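PDB 3DNH: CREG-like beta-barrel domain-containing protein from Agrobacterium tumefaciens, which is of unknown function but carries a CREG-like beta-barrel of the pyridoxamine 5'-phosphate oxidase type, a family in the FMN-binding clan. Local coordinates for residues Thr174-Ala186 and Lys215-Ala227. Sequence-based numbering, arbitrary orientation.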
loop_
_atom_site.group_PDB
_atom_site.type_symbol
_atom_site.label_atom_id
_atom_site.label_comp_id
_atom_site.label_asym_id
_atom_site.label_seq_id
_atom_site.Cartn_x
_atom_site.Cartn_y
_atom_site.Cartn_z
ATOM N N THR A 174 17.741 -8.626 13.029
ATOM C CA THR A 174 18.386 -9.917 13.263
ATOM C C THR A 174 19.829 -9.777 13.708
ATOM O O THR A 174 20.643 -9.210 13.002
ATOM C CB THR A 174 18.340 -10.794 11.997
ATOM O OG1 THR A 174 16.981 -10.910 11.587
ATOM C CG2 THR A 174 18.931 -12.166 12.282
ATOM N N ASP A 175 20.160 -10.345 14.865
ATOM C CA ASP A 175 21.496 -10.212 15.407
ATOM C C ASP A 175 22.479 -11.158 14.702
ATOM O O ASP A 175 22.321 -12.383 14.743
ATOM C CB ASP A 175 21.447 -10.470 16.908
ATOM C CG ASP A 175 22.757 -10.153 17.612
ATOM O OD1 ASP A 175 23.752 -9.765 16.950
ATOM O OD2 ASP A 175 22.773 -10.281 18.855
ATOM N N LEU A 176 23.511 -10.578 14.082
ATOM C CA LEU A 176 24.483 -11.362 13.307
ATOM C C LEU A 176 25.753 -11.717 14.097
ATOM O O LEU A 176 26.550 -12.523 13.630
ATOM C CB LEU A 176 24.829 -10.699 11.964
ATOM C CG LEU A 176 23.680 -10.316 10.980
ATOM C CD1 LEU A 176 24.224 -9.713 9.683
ATOM C CD2 LEU A 176 22.723 -11.432 10.680
ATOM N N SER A 177 25.924 -11.109 15.278
ATOM C CA SER A 177 27.044 -11.379 16.207
ATOM C C SER A 177 27.042 -12.820 16.610
ATOM O O SER A 177 25.984 -13.356 16.917
ATOM C CB SER A 177 26.866 -10.582 17.487
ATOM O OG SER A 177 26.575 -9.256 17.166
ATOM N N GLY A 178 28.207 -13.458 16.612
ATOM C CA GLY A 178 28.289 -14.875 16.989
ATOM C C GLY A 178 28.086 -15.813 15.812
ATOM O O GLY A 178 28.468 -16.974 15.885
ATOM N N ALA A 179 27.520 -15.296 14.722
ATOM C CA ALA A 179 27.184 -16.079 13.507
ATOM C C ALA A 179 28.043 -15.781 12.269
ATOM O O ALA A 179 27.646 -16.139 11.163
ATOM C CB ALA A 179 25.709 -15.886 13.137
ATOM N N GLU A 180 29.229 -15.190 12.452
ATOM C CA GLU A 180 30.090 -14.870 11.298
ATOM C C GLU A 180 30.382 -16.064 10.392
ATOM O O GLU A 180 30.438 -15.899 9.182
ATOM C CB GLU A 180 31.397 -14.172 11.699
ATOM C CG GLU A 180 31.866 -14.406 13.121
ATOM C CD GLU A 180 30.987 -13.709 14.147
ATOM O OE1 GLU A 180 30.322 -14.426 14.910
ATOM O OE2 GLU A 180 30.943 -12.461 14.186
ATOM N N GLU A 181 30.559 -17.262 10.971
ATOM C CA GLU A 181 30.758 -18.479 10.165
ATOM C C GLU A 181 29.603 -18.765 9.192
ATOM O O GLU A 181 29.838 -19.011 7.995
ATOM C CB GLU A 181 31.056 -19.708 11.049
ATOM C CG GLU A 181 30.493 -21.000 10.428
ATOM C CD GLU A 181 31.313 -22.248 10.686
ATOM O OE1 GLU A 181 32.278 -22.176 11.484
ATOM O OE2 GLU A 181 30.989 -23.299 10.078
ATOM N N LEU A 182 28.361 -18.744 9.689
ATOM C CA LEU A 182 27.164 -18.877 8.820
ATOM C C LEU A 182 27.098 -17.787 7.750
ATOM O O LEU A 182 26.793 -18.039 6.580
ATOM C CB LEU A 182 25.894 -18.751 9.672
ATOM C CG LEU A 182 24.574 -18.806 8.903
ATOM C CD1 LEU A 182 24.312 -20.216 8.382
ATOM C CD2 LEU A 182 23.406 -18.341 9.786
HETATM N N MSE A 183 27.354 -16.559 8.181
HETATM C CA MSE A 183 27.224 -15.402 7.296
HETATM C C MSE A 183 28.316 -15.435 6.222
HETATM O O MSE A 183 28.068 -15.051 5.084
HETATM C CB MSE A 183 27.242 -14.098 8.121
HETATM C CG MSE A 183 26.053 -13.971 9.142
HETATM SE SE MSE A 183 24.277 -14.638 8.461
HETATM C CE MSE A 183 23.946 -13.430 6.967
ATOM N N ALA A 184 29.514 -15.910 6.585
ATOM C CA ALA A 184 30.570 -16.148 5.599
ATOM C C ALA A 184 30.156 -17.216 4.559
ATOM O O ALA A 184 30.658 -17.213 3.439
ATOM C CB ALA A 184 31.891 -16.525 6.284
ATOM N N ALA A 185 29.219 -18.084 4.904
ATOM C CA ALA A 185 28.767 -19.167 3.975
ATOM C C ALA A 185 27.376 -18.963 3.391
ATOM O O ALA A 185 26.943 -19.727 2.506
ATOM C CB ALA A 185 28.843 -20.518 4.655
ATOM N N ALA A 186 26.680 -17.917 3.836
ATOM C CA ALA A 186 25.260 -17.798 3.540
ATOM C C ALA A 186 25.005 -17.656 2.039
ATOM O O ALA A 186 23.994 -18.158 1.534
ATOM C CB ALA A 186 24.666 -16.657 4.286
ATOM N N LYS A 215 13.008 -19.210 -4.925
ATOM C CA LYS A 215 14.452 -19.152 -4.690
ATOM C C LYS A 215 14.712 -18.649 -3.280
ATOM O O LYS A 215 13.966 -17.806 -2.787
ATOM C CB LYS A 215 15.137 -18.218 -5.695
ATOM C CG LYS A 215 15.196 -18.761 -7.179
ATOM C CD LYS A 215 16.140 -19.993 -7.313
ATOM C CE LYS A 215 16.042 -20.701 -8.687
ATOM N NZ LYS A 215 16.788 -22.020 -8.794
ATOM N N ILE A 216 15.752 -19.186 -2.631
ATOM C CA ILE A 216 16.294 -18.614 -1.403
ATOM C C ILE A 216 16.966 -17.333 -1.749
ATOM O O ILE A 216 17.800 -17.305 -2.667
ATOM C CB ILE A 216 17.316 -19.512 -0.770
ATOM C CG1 ILE A 216 16.637 -20.820 -0.353
ATOM C CG2 ILE A 216 18.028 -18.804 0.442
ATOM C CD1 ILE A 216 17.576 -21.871 0.091
ATOM N N THR A 217 16.582 -16.268 -1.050
ATOM C CA THR A 217 17.181 -14.958 -1.262
ATOM C C THR A 217 18.190 -14.637 -0.181
ATOM O O THR A 217 19.141 -13.879 -0.444
ATOM C CB THR A 217 16.118 -13.817 -1.399
ATOM O OG1 THR A 217 15.303 -13.771 -0.217
ATOM C CG2 THR A 217 15.208 -14.106 -2.619
ATOM N N SER A 218 18.010 -15.207 1.022
ATOM C CA SER A 218 18.809 -14.838 2.144
ATOM C C SER A 218 18.703 -15.860 3.247
ATOM O O SER A 218 17.600 -16.311 3.567
ATOM C CB SER A 218 18.375 -13.439 2.655
ATOM O OG SER A 218 19.298 -12.882 3.553
ATOM N N ILE A 219 19.858 -16.224 3.837
ATOM C CA ILE A 219 19.915 -17.100 5.032
ATOM C C ILE A 219 20.499 -16.278 6.164
ATOM O O ILE A 219 21.475 -15.562 5.954
ATOM C CB ILE A 219 20.816 -18.334 4.797
ATOM C CG1 ILE A 219 20.286 -19.154 3.586
ATOM C CG2 ILE A 219 20.969 -19.153 6.105
ATOM C CD1 ILE A 219 21.259 -20.163 3.017
ATOM N N ASP A 220 19.888 -16.364 7.346
ATOM C CA ASP A 220 20.385 -15.617 8.517
ATOM C C ASP A 220 20.284 -16.510 9.765
ATOM O O ASP A 220 19.745 -17.629 9.695
ATOM C CB ASP A 220 19.681 -14.225 8.637
ATOM C CG ASP A 220 18.158 -14.334 8.849
ATOM O OD1 ASP A 220 17.736 -14.868 9.913
ATOM O OD2 ASP A 220 17.367 -13.893 7.968
ATOM N N PRO A 221 20.831 -16.061 10.899
ATOM C CA PRO A 221 20.743 -16.966 12.051
ATOM C C PRO A 221 19.337 -17.428 12.484
ATOM O O PRO A 221 19.206 -18.470 13.157
ATOM C CB PRO A 221 21.404 -16.142 13.180
ATOM C CG PRO A 221 22.381 -15.283 12.460
ATOM C CD PRO A 221 21.635 -14.854 11.210
ATOM N N ASP A 222 18.313 -16.667 12.138
ATOM C CA ASP A 222 16.947 -16.950 12.610
ATOM C C ASP A 222 16.070 -17.655 11.556
ATOM O O ASP A 222 14.999 -18.230 11.875
ATOM C CB ASP A 222 16.269 -15.643 13.066
ATOM C CG ASP A 222 16.863 -15.093 14.356
ATOM O OD1 ASP A 222 17.512 -15.857 15.108
ATOM O OD2 ASP A 222 16.680 -13.883 14.608
ATOM N N GLY A 223 16.549 -17.668 10.322
ATOM C CA GLY A 223 15.822 -18.373 9.260
ATOM C C GLY A 223 16.212 -17.985 7.849
ATOM O O GLY A 223 17.306 -17.476 7.618
ATOM N N ILE A 224 15.286 -18.195 6.911
ATOM C CA ILE A 224 15.599 -18.164 5.501
ATOM C C ILE A 224 14.497 -17.391 4.792
ATOM O O ILE A 224 13.295 -17.701 4.970
ATOM C CB ILE A 224 15.652 -19.630 4.878
ATOM C CG1 ILE A 224 16.678 -20.534 5.599
ATOM C CG2 ILE A 224 15.919 -19.526 3.306
ATOM C CD1 ILE A 224 16.531 -22.090 5.294
ATOM N N ASP A 225 14.889 -16.432 3.956
ATOM C CA ASP A 225 13.909 -15.678 3.229
ATOM C C ASP A 225 13.868 -16.298 1.882
ATOM O O ASP A 225 14.929 -16.638 1.341
ATOM C CB ASP A 225 14.315 -14.213 3.115
ATOM C CG ASP A 225 13.998 -13.403 4.400
ATOM O OD1 ASP A 225 13.348 -13.894 5.338
ATOM O OD2 ASP A 225 14.394 -12.249 4.438
ATOM N N LEU A 226 12.657 -16.419 1.322
ATOM C CA LEU A 226 12.456 -16.927 -0.061
ATOM C C LEU A 226 11.574 -16.018 -0.886
ATOM O O LEU A 226 10.737 -15.300 -0.333
ATOM C CB LEU A 226 11.887 -18.361 -0.060
ATOM C CG LEU A 226 12.658 -19.314 0.858
ATOM C CD1 LEU A 226 11.851 -19.604 2.077
ATOM C CD2 LEU A 226 12.983 -20.553 0.062
ATOM N N ALA A 227 11.783 -16.030 -2.209
ATOM C CA ALA A 227 10.926 -15.320 -3.131
ATOM C C ALA A 227 10.525 -16.167 -4.345
ATOM O O ALA A 227 11.280 -17.049 -4.816
ATOM C CB ALA A 227 11.568 -13.955 -3.578
HETATM O O HOH W 1 18.302 -12.060 16.331
HETATM O O HOH W 2 22.075 -16.080 1.658
#
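Bends at chi2 and at chi3 (-63°) curl the selenomethionine side chain of Met183, placing SE beside the CD corner of Pro221, 3.8 Å away, and bringing the methyl CE to the backbone O of Ile219. The neighbouring Leu182 holds CG anti to the backbone N (chi1 177°), and its CD2 reaches the Asp220-Pro221 peptide, 3.6 Å from Pro221 N, while CD1 meets Ile219 CG2. Pro221 is thus wedged among several apolar groups: Leu176 CD2 comes to within 3.6 Å of its CD at the ring edge, the two side chains crossing at about a right angle, and Ala179 CB presses on its CG at 3.4 Å, a tight carbon pair. Ala179 is the N-cap residue of the helix and closes the type II turn that starts at Leu176; the proline at the hairpin tip meets the chain where this turn passes into the helix.

No direct hydrogen bond joins 174-186 to 215-227; two waters bridge them instead. One accepts from Asp175 N and donates to Asp222 OD2, and the other accepts from Ile219 N and gives a weak bond to Ala186 O. Beside the first, Thr174 CG2 lies 3.7 Å from Asp222 OD2 and close to Asp220 OD1. Asp220 OD1 takes Asp222 N on its anti lone pair at 2.9 Å, an Asx turn that shapes the hairpin tip, and forms a salt bridge with Arg234; Arg33 pairs with Asp222 and also bonds Thr174 OG1.

Helix segment 180-186 runs nearly antiparallel to strand 215-220 (163°), their axes 8.3 Å apart at closest. This strand edges a three-stranded antiparallel sheet with 223-227 and 232-236, distinct from the six-stranded barrel, and Phe247 of helix 244-254 packs against both Leu182 and Ile219.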